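Local coordinates for uncharacterized protein YhfS (Escherichia coli, PDB 4J8L) that is of uncertain function but carries covalently attached pyridoxal 5'-phosphate and probably acts as a pyridoxal phosphate-dependent enzyme, possibly with cysteine synthase-like activity, at residues R92-D97 and S124-V129; A138-T143 and A154-T159; A187-F192 and A210-R215. One frame throughout, in Å; residues are numbered along the deposited sequence.

Interaction 1. Residues R92-D97 and S124-V129; sequences RLLVHD and SALKQV
Leu94, midway along strand 92-96, pushes its forked end against Leu126 and Val129 of helix 123-133, and the contact between the two segments is entirely apolar. Each methyl of Leu94 takes its own partner: CD2 lies 3.6 Å from CD1 of Leu126, and CD1 lies 4.1 Å from CG1 of Val129. Three positions separate the two helix residues, not far from one full turn, so both present methyls on the flank that faces the sheet. Leucine suits the strand because its fork serves two neighbours at once. Leu126 does not leave the helix aimed at the strand, but with CG anti to the backbone N (chi1 172°) its end swings nearer. Val129 points toward the strand and needs only a short side chain.

Polar bonding stays with each segment's own surroundings. Within the helix, Val129 N bonds to Ala125 O at 2.8 Å. On the exposed side, Lys127 forms a salt bridge with Asp131, where charge can meet solvent.

Strand 92-96 runs parallel to both its neighbours, strands 114-118 and 137-141. Val129 also rests on Val118, and Leu94 on Ile116, while Leu126 leans on Val156 and Thr159. Helix 123-133 thus packs against the sheet with helix 153-162 alongside it.

Interaction 2. Residues A138-T143 and A154-T159; sequences ALVQHT and ADVLAT
Val140 meets Val156 and Leu157 inside a beta-alpha-beta unit, in which helix 153-162 connects strand 137-141 to its parallel neighbour 167-170. Val140 projects from the strand toward the helix and offers both methyls. CG2 does most of the work, lying 4.1 Å from CG1 of Val156 and equally far from CD2 of Leu157, while CG1 stands 4.2 Å from that same CG1 of Val156.

The two helix residues arrive differently. Val156 points at the strand, and its CG1, anti to the backbone N (chi1 170°), settles against the pair of methyls on Val140. Leu157 starts off to one flank; only its longer reach brings CD2 back to the strand, while it also covers Ala167 and Thr169 of the next strand. Both pairs meet at a slant, so the contact is concentrated at a few methyls and the side chains do not lie alongside each other. Valine fits the strand, where a compact beta-branched residue presents two methyls without a long lever, and leucine fits the flank of the helix, where distance has to be covered.

At the strand's end, Gln141 NE2 gives a nearly straight bond to Thr143 OG1 in the following loop (162°), with the acceptor close to the amide plane, which helps fix the rotation of the amide. The helix has a similar local tie: Asp155 O takes two bonds from Thr159, from OG1 at 3.0 Å and from N at 3.1 Å, and the donors approach opposite faces of the carbonyl plane.

Interaction 3. Residues A187-F192 and A210-R215; sequences ANVSTF and ADVINR
Val189 and Val212 meet tip to tip where strand 189-193 passes the first turn of helix 210-219. Starting from the strand, CB of Val189 points toward the helix but remains 4.6 Å from the nearest methyl, CG1 of Val212. The touching is left to CG1 of Val189, which lies opposite the carbonyl carbon and beside the backbone N (chi1 -76°). This one methyl meets CG1 of Val212 at 3.6 Å and CB of Val212 at 3.8 Å, and a little further off it reaches CD1 of Ile213 at 4.2 Å. Val212 points toward the strand, whereas Ile213 sets out to one flank and depends on its extra carbon to come close. Compact valines suit the short span between the backbones, where the CA atoms of Val189 and Val212 are 7.5 Å apart.

Beside this apolar patch lies a thin polar link. A water molecule donates to Asp211 OD1 at 2.9 Å and accepts a weak bond from Asn188 ND2. Asn188 is held more firmly by its own neighbours, its OD1 bonding to Ala167 N and its ND2 to Asp209 OD2.

Strand 203-208 connects the two segments and runs antiparallel to both its neighbours, 67-72 and 189-193, a single reversed strand as in the large domain of fold type I pyridoxal phosphate enzymes. Strand 189-193 leads on to Lys196, which carries the cofactor. Val212 also covers Ala85 and Leu86, so helix 74-86 packs beside helix 210-219 here. With aliphatic carbons making the direct touches and the polar link between the segments running through a water whose bond to Asn188 is weak, adhesion here must come chiefly from dispersion and the exclusion of solvent.

In the fold
Followed from the N terminus, the contacts lie in series, and none nests in or crosses another. Interaction 1 closes a loop of 26 residues that takes in strand 114-118, interaction 2 a short loop of 10, and interaction 3 a loop of 17 containing strand 203-208. All three tie a helix to the same seven-stranded mixed sheet. Interactions 1 and 2 sit on adjacent strands and share one face: Leu94 O probably accepts a hydrogen bond from Leu139 N, and their helices touch. Interaction 3 brings in helix 210-219, beside helix 74-86, and Leu157 meets the backbone of Ala187. Interactions 1 and 3 do not touch.

Interaction 1. Residues R92-D97 and S124-V129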
ATOM      1  N   ARG A  92      13.619  19.902  -6.006  1.00 29.77           N
ATOM      2  CA  ARG A  92      13.766  19.534  -4.603  1.00 28.49           C
ATOM      3  C   ARG A  92      12.526  18.844  -4.057  1.00 26.93           C
ATOM      4  O   ARG A  92      11.421  19.390  -4.098  1.00 27.62           O
ATOM      5  CB  ARG A  92      14.114  20.775  -3.772  1.00 31.94           C
ATOM      6  CG  ARG A  92      15.382  21.467  -4.249  1.00 36.08           C
ATOM      7  CD  ARG A  92      15.375  22.961  -3.938  1.00 42.40           C
ATOM      8  NE  ARG A  92      15.465  23.235  -2.507  1.00 45.53           N
ATOM      9  CZ  ARG A  92      16.580  23.107  -1.793  1.00 55.48           C
ATOM     10  NH1 ARG A  92      17.700  22.695  -2.374  1.00 58.93           N
ATOM     11  NH2 ARG A  92      16.575  23.383  -0.495  1.00 55.57           N
ATOM     12  N   LEU A  93      12.726  17.630  -3.553  1.00 22.49           N
ATOM     13  CA  LEU A  93      11.632  16.815  -3.034  1.00 21.31           C
ATOM     14  C   LEU A  93      11.762  16.642  -1.529  1.00 27.91           C
ATOM     15  O   LEU A  93      12.804  16.217  -1.030  1.00 26.18           O
ATOM     16  CB  LEU A  93      11.622  15.438  -3.711  1.00 20.06           C
ATOM     17  CG  LEU A  93      10.578  14.453  -3.180  1.00 22.77           C
ATOM     18  CD1 LEU A  93       9.163  14.873  -3.603  1.00 22.12           C
ATOM     19  CD2 LEU A  93      10.883  13.024  -3.630  1.00 20.40           C
ATOM     20  N   LEU A  94      10.705  16.980  -0.802  1.00 24.92           N
ATOM     21  CA  LEU A  94      10.694  16.772   0.639  1.00 26.71           C
ATOM     22  C   LEU A  94      10.280  15.334   0.978  1.00 26.71           C
ATOM     23  O   LEU A  94       9.277  14.826   0.467  1.00 24.36           O
ATOM     24  CB  LEU A  94       9.747  17.760   1.314  1.00 25.64           C
ATOM     25  CG  LEU A  94       9.671  17.647   2.838  1.00 27.41           C
ATOM     26  CD1 LEU A  94      10.823  18.399   3.490  1.00 31.58           C
ATOM     27  CD2 LEU A  94       8.339  18.152   3.363  1.00 29.37           C
ATOM     28  N   VAL A  95      11.064  14.685   1.833  1.00 21.82           N
ATOM     29  CA  VAL A  95      10.733  13.357   2.332  1.00 22.05           C
ATOM     30  C   VAL A  95      10.918  13.271   3.848  1.00 22.00           C
ATOM     31  O   VAL A  95      11.614  14.092   4.462  1.00 24.37           O
ATOM     32  CB  VAL A  95      11.582  12.236   1.663  1.00 24.19           C
ATOM     33  CG1 VAL A  95      11.294  12.152   0.174  1.00 25.06           C
ATOM     34  CG2 VAL A  95      13.059  12.474   1.910  1.00 25.70           C
ATOM     35  N   HIS A  96      10.283  12.262   4.435  1.00 23.76           N
ATOM     36  CA  HIS A  96      10.361  12.002   5.866  1.00 21.35           C
ATOM     37  C   HIS A  96      11.746  11.476   6.254  1.00 23.86           C
ATOM     38  O   HIS A  96      12.435  10.863   5.436  1.00 23.62           O
ATOM     39  CB  HIS A  96       9.269  10.990   6.227  1.00 22.35           C
ATOM     40  CG  HIS A  96       9.293  10.520   7.650  1.00 22.18           C
ATOM     41  ND1 HIS A  96       9.472  11.368   8.721  1.00 24.47           N
ATOM     42  CD2 HIS A  96       9.129   9.281   8.175  1.00 23.09           C
ATOM     43  CE1 HIS A  96       9.429  10.672   9.844  1.00 28.01           C
ATOM     44  NE2 HIS A  96       9.222   9.403   9.539  1.00 24.51           N
ATOM     45  N   ASP A  97      12.148  11.727   7.499  1.00 23.61           N
ATOM     46  CA  ASP A  97      13.429  11.254   8.029  1.00 26.22           C
ATOM     47  C   ASP A  97      13.351   9.783   8.415  1.00 30.07           C
ATOM     48  O   ASP A  97      13.273   9.438   9.594  1.00 31.15           O
ATOM     49  CB  ASP A  97      13.857  12.110   9.227  1.00 31.71           C
ATOM     50  CG  ASP A  97      15.277  11.812   9.695  1.00 37.13           C
ATOM     51  OD1 ASP A  97      16.008  11.063   9.011  1.00 36.09           O
ATOM     52  OD2 ASP A  97      15.669  12.350  10.752  1.00 39.80           O
ATOM     53  N   SER A 124       5.960  20.856  13.788  1.00 35.76           N
ATOM     54  CA  SER A 124       6.602  22.160  13.907  1.00 40.23           C
ATOM     55  C   SER A 124       7.862  22.222  13.051  1.00 41.31           C
ATOM     56  O   SER A 124       8.098  23.206  12.345  1.00 39.66           O
ATOM     57  CB  SER A 124       6.941  22.462  15.367  1.00 44.23           C
ATOM     58  OG  SER A 124       5.774  22.445  16.170  1.00 49.02           O
ATOM     59  N   ALA A 125       8.671  21.169  13.123  1.00 40.24           N
ATOM     60  CA  ALA A 125       9.882  21.077  12.316  1.00 39.66           C
ATOM     61  C   ALA A 125       9.526  20.972  10.834  1.00 35.47           C
ATOM     62  O   ALA A 125      10.159  21.609   9.989  1.00 36.36           O
ATOM     63  CB  ALA A 125      10.728  19.890  12.752  1.00 40.01           C
ATOM     64  N   LEU A 126       8.508  20.170  10.529  1.00 32.94           N
ATOM     65  CA  LEU A 126       8.016  20.042   9.161  1.00 30.90           C
ATOM     66  C   LEU A 126       7.702  21.419   8.581  1.00 34.53           C
ATOM     67  O   LEU A 126       8.162  21.767   7.494  1.00 33.79           O
ATOM     68  CB  LEU A 126       6.764  19.163   9.116  1.00 29.83           C
ATOM     69  CG  LEU A 126       6.023  19.088   7.781  1.00 33.99           C
ATOM     70  CD1 LEU A 126       6.930  18.532   6.698  1.00 37.77           C
ATOM     71  CD2 LEU A 126       4.758  18.235   7.907  1.00 35.07           C
ATOM     72  N   LYS A 127       6.932  22.203   9.328  1.00 40.44           N
ATOM     73  CA  LYS A 127       6.528  23.529   8.879  1.00 38.93           C
ATOM     74  C   LYS A 127       7.721  24.468   8.708  1.00 38.51           C
ATOM     75  O   LYS A 127       7.785  25.230   7.741  1.00 40.42           O
ATOM     76  CB  LYS A 127       5.483  24.124   9.829  1.00 39.75           C
ATOM     77  CG  LYS A 127       5.107  25.564   9.521  1.00 48.89           C
ATOM     78  CD  LYS A 127       3.955  26.045  10.390  1.00 51.72           C
ATOM     79  CE  LYS A 127       3.982  27.564  10.539  1.00 54.92           C
ATOM     80  NZ  LYS A 127       4.093  28.266   9.227  1.00 52.35           N
ATOM     81  N   GLN A 128       8.669  24.412   9.640  1.00 36.25           N
ATOM     82  CA  GLN A 128       9.849  25.270   9.559  1.00 40.84           C
ATOM     83  C   GLN A 128      10.711  24.916   8.353  1.00 40.59           C
ATOM     84  O   GLN A 128      11.142  25.797   7.614  1.00 40.33           O
ATOM     85  CB  GLN A 128      10.683  25.193  10.839  1.00 40.44           C
ATOM     86  CG  GLN A 128      11.968  26.018  10.767  1.00 50.09           C
ATOM     87  CD  GLN A 128      12.707  26.072  12.087  1.00 64.20           C
ATOM     88  OE1 GLN A 128      12.108  25.919  13.152  1.00 70.75           O
ATOM     89  NE2 GLN A 128      14.018  26.290  12.025  1.00 67.23           N
ATOM     90  N   VAL A 129      10.946  23.623   8.150  1.00 38.00           N
ATOM     91  CA  VAL A 129      11.790  23.177   7.047  1.00 36.88           C
ATOM     92  C   VAL A 129      11.170  23.538   5.701  1.00 35.63           C
ATOM     93  O   VAL A 129      11.861  23.973   4.781  1.00 38.14           O
ATOM     94  CB  VAL A 129      12.074  21.663   7.132  1.00 38.23           C
ATOM     95  CG1 VAL A 129      12.717  21.158   5.848  1.00 37.77           C
ATOM     96  CG2 VAL A 129      12.968  21.374   8.327  1.00 41.10           C
TER

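Interaction 2. Residues A138-T143 and A154-T159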
ATOM      1  N   ALA A 138       6.392  17.253  -2.254  1.00 20.27           N
ATOM      2  CA  ALA A 138       6.618  16.362  -1.122  1.00 20.10           C
ATOM      3  C   ALA A 138       6.066  14.974  -1.411  1.00 23.02           C
ATOM      4  O   ALA A 138       5.052  14.830  -2.085  1.00 20.99           O
ATOM      5  CB  ALA A 138       5.978  16.924   0.145  1.00 21.78           C
ATOM      6  N   LEU A 139       6.744  13.956  -0.896  1.00 19.08           N
ATOM      7  CA  LEU A 139       6.240  12.594  -0.956  1.00 18.62           C
ATOM      8  C   LEU A 139       5.983  12.127   0.464  1.00 18.76           C
ATOM      9  O   LEU A 139       6.831  12.276   1.342  1.00 19.74           O
ATOM     10  CB  LEU A 139       7.245  11.668  -1.648  1.00 19.71           C
ATOM     11  CG  LEU A 139       6.810  10.200  -1.795  1.00 23.73           C
ATOM     12  CD1 LEU A 139       7.194   9.637  -3.158  1.00 21.34           C
ATOM     13  CD2 LEU A 139       7.419   9.349  -0.690  1.00 27.68           C
ATOM     14  N   VAL A 140       4.805  11.561   0.695  1.00 19.92           N
ATOM     15  CA  VAL A 140       4.472  11.074   2.026  1.00 18.96           C
ATOM     16  C   VAL A 140       4.072   9.611   1.936  1.00 20.26           C
ATOM     17  O   VAL A 140       3.178   9.257   1.166  1.00 19.00           O
ATOM     18  CB  VAL A 140       3.318  11.882   2.665  1.00 22.10           C
ATOM     19  CG1 VAL A 140       3.129  11.473   4.121  1.00 23.12           C
ATOM     20  CG2 VAL A 140       3.575  13.391   2.551  1.00 22.64           C
ATOM     21  N   GLN A 141       4.741   8.754   2.703  1.00 18.65           N
ATOM     22  CA  GLN A 141       4.350   7.345   2.712  1.00 15.77           C
ATOM     23  C   GLN A 141       3.227   7.132   3.716  1.00 16.07           C
ATOM     24  O   GLN A 141       3.287   7.615   4.845  1.00 18.48           O
ATOM     25  CB  GLN A 141       5.540   6.426   3.022  1.00 16.18           C
ATOM     26  CG  GLN A 141       5.183   4.942   2.920  1.00 15.62           C
ATOM     27  CD  GLN A 141       6.385   4.030   2.934  1.00 18.43           C
ATOM     28  OE1 GLN A 141       7.465   4.389   2.459  1.00 19.95           O
ATOM     29  NE2 GLN A 141       6.210   2.835   3.484  1.00 18.18           N
ATOM     30  N   HIS A 142       2.198   6.399   3.294  1.00 17.18           N
ATOM     31  CA  HIS A 142       1.051   6.134   4.151  1.00 15.92           C
ATOM     32  C   HIS A 142       1.389   5.094   5.232  1.00 17.97           C
ATOM     33  O   HIS A 142       1.211   5.342   6.428  1.00 18.70           O
ATOM     34  CB  HIS A 142      -0.147   5.690   3.297  1.00 15.35           C
ATOM     35  CG  HIS A 142      -1.465   5.795   4.002  1.00 16.52           C
ATOM     36  ND1 HIS A 142      -2.652   6.017   3.334  1.00 16.62           N
ATOM     37  CD2 HIS A 142      -1.784   5.702   5.317  1.00 17.91           C
ATOM     38  CE1 HIS A 142      -3.644   6.069   4.207  1.00 17.36           C
ATOM     39  NE2 HIS A 142      -3.144   5.878   5.416  1.00 17.46           N
ATOM     40  N   THR A 143       1.881   3.930   4.815  1.00 17.67           N
ATOM     41  CA  THR A 143       2.292   2.919   5.785  1.00 16.77           C
ATOM     42  C   THR A 143       3.534   3.376   6.546  1.00 17.64           C
ATOM     43  O   THR A 143       4.230   4.297   6.123  1.00 18.90           O
ATOM     44  CB  THR A 143       2.586   1.560   5.132  1.00 18.45           C
ATOM     45  OG1 THR A 143       3.552   1.722   4.085  1.00 18.04           O
ATOM     46  CG2 THR A 143       1.303   0.957   4.573  1.00 17.23           C
ATOM     47  N   ALA A 154      -3.327  12.874   7.371  1.00 21.58           N
ATOM     48  CA  ALA A 154      -4.094  14.078   7.047  1.00 23.02           C
ATOM     49  C   ALA A 154      -3.445  15.351   7.589  1.00 23.94           C
ATOM     50  O   ALA A 154      -3.506  16.407   6.956  1.00 28.23           O
ATOM     51  CB  ALA A 154      -5.523  13.947   7.558  1.00 23.10           C
ATOM     52  N   ASP A 155      -2.818  15.249   8.757  1.00 24.36           N
ATOM     53  CA  ASP A 155      -2.201  16.414   9.382  1.00 27.13           C
ATOM     54  C   ASP A 155      -0.910  16.820   8.681  1.00 29.99           C
ATOM     55  O   ASP A 155      -0.618  18.010   8.536  1.00 26.43           O
ATOM     56  CB  ASP A 155      -1.961  16.170  10.873  1.00 31.48           C
ATOM     57  CG  ASP A 155      -3.256  15.997  11.643  1.00 34.76           C
ATOM     58  OD1 ASP A 155      -4.324  16.368  11.108  1.00 37.78           O
ATOM     59  OD2 ASP A 155      -3.208  15.490  12.779  1.00 36.40           O
ATOM     60  N   VAL A 156      -0.141  15.833   8.239  1.00 26.29           N
ATOM     61  CA  VAL A 156       1.063  16.121   7.474  1.00 26.91           C
ATOM     62  C   VAL A 156       0.673  16.771   6.148  1.00 25.24           C
ATOM     63  O   VAL A 156       1.275  17.765   5.725  1.00 24.54           O
ATOM     64  CB  VAL A 156       1.878  14.842   7.218  1.00 27.64           C
ATOM     65  CG1 VAL A 156       2.994  15.104   6.217  1.00 24.28           C
ATOM     66  CG2 VAL A 156       2.444  14.310   8.532  1.00 24.03           C
ATOM     67  N   LEU A 157      -0.352  16.212   5.505  1.00 22.02           N
ATOM     68  CA  LEU A 157      -0.851  16.751   4.243  1.00 22.52           C
ATOM     69  C   LEU A 157      -1.401  18.168   4.390  1.00 26.06           C
ATOM     70  O   LEU A 157      -1.159  19.017   3.533  1.00 28.41           O
ATOM     71  CB  LEU A 157      -1.909  15.824   3.632  1.00 21.02           C
ATOM     72  CG  LEU A 157      -1.363  14.457   3.214  1.00 21.53           C
ATOM     73  CD1 LEU A 157      -2.497  13.526   2.804  1.00 18.14           C
ATOM     74  CD2 LEU A 157      -0.357  14.598   2.078  1.00 23.00           C
ATOM     75  N   ALA A 158      -2.132  18.419   5.474  1.00 24.10           N
ATOM     76  CA  ALA A 158      -2.684  19.743   5.733  1.00 28.73           C
ATOM     77  C   ALA A 158      -1.574  20.781   5.870  1.00 31.18           C
ATOM     78  O   ALA A 158      -1.680  21.890   5.349  1.00 30.00           O
ATOM     79  CB  ALA A 158      -3.557  19.727   6.980  1.00 28.07           C
ATOM     80  N   THR A 159      -0.504  20.408   6.565  1.00 29.63           N
ATOM     81  CA  THR A 159       0.631  21.302   6.743  1.00 29.11           C
ATOM     82  C   THR A 159       1.245  21.654   5.397  1.00 29.66           C
ATOM     83  O   THR A 159       1.549  22.821   5.127  1.00 33.83           O
ATOM     84  CB  THR A 159       1.707  20.682   7.656  1.00 28.61           C
ATOM     85  OG1 THR A 159       1.131  20.376   8.931  1.00 33.92           O
ATOM     86  CG2 THR A 159       2.866  21.657   7.858  1.00 31.86           C
TER

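Interaction 3. Residues A187-F192 and A210-R215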
ATOM      1  N   ALA A 187      -3.909  15.138  -0.158  1.00 22.39           N
ATOM      2  CA  ALA A 187      -2.867  14.975  -1.170  1.00 22.63           C
ATOM      3  C   ALA A 187      -3.352  15.386  -2.555  1.00 20.84           C
ATOM      4  O   ALA A 187      -4.543  15.261  -2.883  1.00 22.14           O
ATOM      5  CB  ALA A 187      -2.364  13.525  -1.202  1.00 18.61           C
ATOM      6  N   ASN A 188      -2.429  15.863  -3.378  1.00 20.13           N
ATOM      7  CA  ASN A 188      -2.764  16.168  -4.760  1.00 19.96           C
ATOM      8  C   ASN A 188      -2.971  14.909  -5.585  1.00 19.67           C
ATOM      9  O   ASN A 188      -3.832  14.884  -6.445  1.00 20.11           O
ATOM     10  CB  ASN A 188      -1.728  17.087  -5.386  1.00 21.22           C
ATOM     11  CG  ASN A 188      -1.641  18.396  -4.659  1.00 24.91           C
ATOM     12  OD1 ASN A 188      -0.823  18.558  -3.756  1.00 24.62           O
ATOM     13  ND2 ASN A 188      -2.531  19.321  -5.000  1.00 29.96           N
ATOM     14  N   VAL A 189      -2.181  13.872  -5.317  1.00 18.10           N
ATOM     15  CA  VAL A 189      -2.442  12.552  -5.893  1.00 17.03           C
ATOM     16  C   VAL A 189      -2.059  11.447  -4.928  1.00 17.14           C
ATOM     17  O   VAL A 189      -1.067  11.568  -4.190  1.00 18.78           O
ATOM     18  CB  VAL A 189      -1.686  12.290  -7.228  1.00 21.53           C
ATOM     19  CG1 VAL A 189      -2.334  13.035  -8.398  1.00 24.30           C
ATOM     20  CG2 VAL A 189      -0.206  12.637  -7.101  1.00 24.12           C
ATOM     21  N   SER A 190      -2.870  10.391  -4.940  1.00 15.89           N
ATOM     22  CA  SER A 190      -2.552   9.107  -4.321  1.00 15.23           C
ATOM     23  C   SER A 190      -1.943   8.179  -5.355  1.00 18.17           C
ATOM     24  O   SER A 190      -2.213   8.310  -6.546  1.00 16.42           O
ATOM     25  CB  SER A 190      -3.823   8.442  -3.788  1.00 15.02           C
ATOM     26  OG  SER A 190      -4.139   8.861  -2.472  1.00 19.49           O
ATOM     27  N   THR A 191      -1.129   7.226  -4.905  1.00 15.62           N
ATOM     28  CA  THR A 191      -0.614   6.213  -5.814  1.00 13.84           C
ATOM     29  C   THR A 191      -0.687   4.848  -5.146  1.00 16.42           C
ATOM     30  O   THR A 191      -0.510   4.731  -3.936  1.00 15.52           O
ATOM     31  CB  THR A 191       0.858   6.464  -6.205  1.00 16.64           C
ATOM     32  OG1 THR A 191       1.684   6.388  -5.036  1.00 17.02           O
ATOM     33  CG2 THR A 191       1.046   7.804  -6.876  1.00 16.05           C
ATOM     34  N   PHE A 192      -0.942   3.816  -5.937  1.00 13.78           N
ATOM     35  CA  PHE A 192      -0.916   2.453  -5.408  1.00 16.38           C
ATOM     36  C   PHE A 192      -0.832   1.383  -6.478  1.00 14.82           C
ATOM     37  O   PHE A 192      -1.325   1.569  -7.588  1.00 15.82           O
ATOM     38  CB  PHE A 192      -2.123   2.172  -4.497  1.00 12.88           C
ATOM     39  CG  PHE A 192      -3.461   2.504  -5.101  1.00 13.48           C
ATOM     40  CD1 PHE A 192      -4.009   3.772  -4.944  1.00 16.57           C
ATOM     41  CD2 PHE A 192      -4.204   1.531  -5.777  1.00 16.51           C
ATOM     42  CE1 PHE A 192      -5.256   4.083  -5.473  1.00 15.43           C
ATOM     43  CE2 PHE A 192      -5.457   1.837  -6.314  1.00 16.29           C
ATOM     44  CZ  PHE A 192      -5.982   3.112  -6.160  1.00 16.93           C
ATOM     45  N   ALA A 210      -7.086  16.660 -11.394  1.00 20.70           N
ATOM     46  CA  ALA A 210      -7.118  16.572 -12.850  1.00 21.52           C
ATOM     47  C   ALA A 210      -5.879  17.150 -13.538  1.00 20.77           C
ATOM     48  O   ALA A 210      -5.400  16.590 -14.525  1.00 22.39           O
ATOM     49  CB  ALA A 210      -8.387  17.243 -13.394  1.00 21.47           C
ATOM     50  N   ASP A 211      -5.360  18.271 -13.040  1.00 22.13           N
ATOM     51  CA  ASP A 211      -4.188  18.849 -13.695  1.00 24.52           C
ATOM     52  C   ASP A 211      -3.001  17.874 -13.649  1.00 22.40           C
ATOM     53  O   ASP A 211      -2.283  17.715 -14.634  1.00 24.44           O
ATOM     54  CB  ASP A 211      -3.843  20.261 -13.182  1.00 28.36           C
ATOM     55  CG  ASP A 211      -3.530  20.315 -11.693  1.00 29.82           C
ATOM     56  OD1 ASP A 211      -3.677  19.311 -10.975  1.00 29.78           O
ATOM     57  OD2 ASP A 211      -3.150  21.409 -11.227  1.00 33.83           O
ATOM     58  N   VAL A 212      -2.836  17.183 -12.530  1.00 20.55           N
ATOM     59  CA  VAL A 212      -1.772  16.184 -12.432  1.00 20.19           C
ATOM     60  C   VAL A 212      -2.037  14.961 -13.319  1.00 20.45           C
ATOM     61  O   VAL A 212      -1.165  14.530 -14.076  1.00 19.67           O
ATOM     62  CB  VAL A 212      -1.567  15.711 -10.986  1.00 19.66           C
ATOM     63  CG1 VAL A 212      -0.452  14.665 -10.932  1.00 20.12           C
ATOM     64  CG2 VAL A 212      -1.254  16.895 -10.093  1.00 23.05           C
ATOM     65  N   ILE A 213      -3.241  14.402 -13.219  1.00 18.89           N
ATOM     66  CA  ILE A 213      -3.607  13.233 -14.014  1.00 17.33           C
ATOM     67  C   ILE A 213      -3.499  13.522 -15.512  1.00 18.57           C
ATOM     68  O   ILE A 213      -3.025  12.679 -16.276  1.00 19.16           O
ATOM     69  CB  ILE A 213      -5.029  12.753 -13.675  1.00 18.49           C
ATOM     70  CG1 ILE A 213      -5.113  12.369 -12.194  1.00 19.07           C
ATOM     71  CG2 ILE A 213      -5.440  11.561 -14.559  1.00 18.46           C
ATOM     72  CD1 ILE A 213      -4.100  11.314 -11.772  1.00 20.17           C
ATOM     73  N   ASN A 214      -3.931  14.713 -15.928  1.00 19.21           N
ATOM     74  CA  ASN A 214      -3.837  15.091 -17.334  1.00 21.55           C
ATOM     75  C   ASN A 214      -2.382  15.138 -17.803  1.00 22.45           C
ATOM     76  O   ASN A 214      -2.076  14.738 -18.926  1.00 22.27           O
ATOM     77  CB  ASN A 214      -4.516  16.439 -17.604  1.00 21.57           C
ATOM     78  CG  ASN A 214      -6.028  16.354 -17.563  1.00 25.34           C
ATOM     79  OD1 ASN A 214      -6.609  15.284 -17.741  1.00 27.81           O
ATOM     80  ND2 ASN A 214      -6.676  17.494 -17.347  1.00 33.17           N
ATOM     81  N   ARG A 215      -1.485  15.607 -16.939  1.00 20.72           N
ATOM     82  CA  ARG A 215      -0.071  15.630 -17.300  1.00 19.52           C
ATOM     83  C   ARG A 215       0.466  14.214 -17.462  1.00 18.55           C
ATOM     84  O   ARG A 215       1.303  13.947 -18.326  1.00 21.28           O
ATOM     85  CB  ARG A 215       0.767  16.414 -16.281  1.00 21.40           C
ATOM     86  CG  ARG A 215       0.534  17.921 -16.351  1.00 25.71           C
ATOM     87  CD  ARG A 215       1.671  18.716 -15.717  1.00 31.45           C
ATOM     88  NE  ARG A 215       1.716  18.566 -14.268  1.00 30.41           N
ATOM     89  CZ  ARG A 215       1.007  19.310 -13.422  1.00 29.98           C
ATOM     90  NH1 ARG A 215       0.191  20.244 -13.885  1.00 29.82           N
ATOM     91  NH2 ARG A 215       1.108  19.113 -12.115  1.00 27.19           N
TER
HETATM   92  O   HOH W   1      -2.997  19.859  -8.204  1.00 25.08           O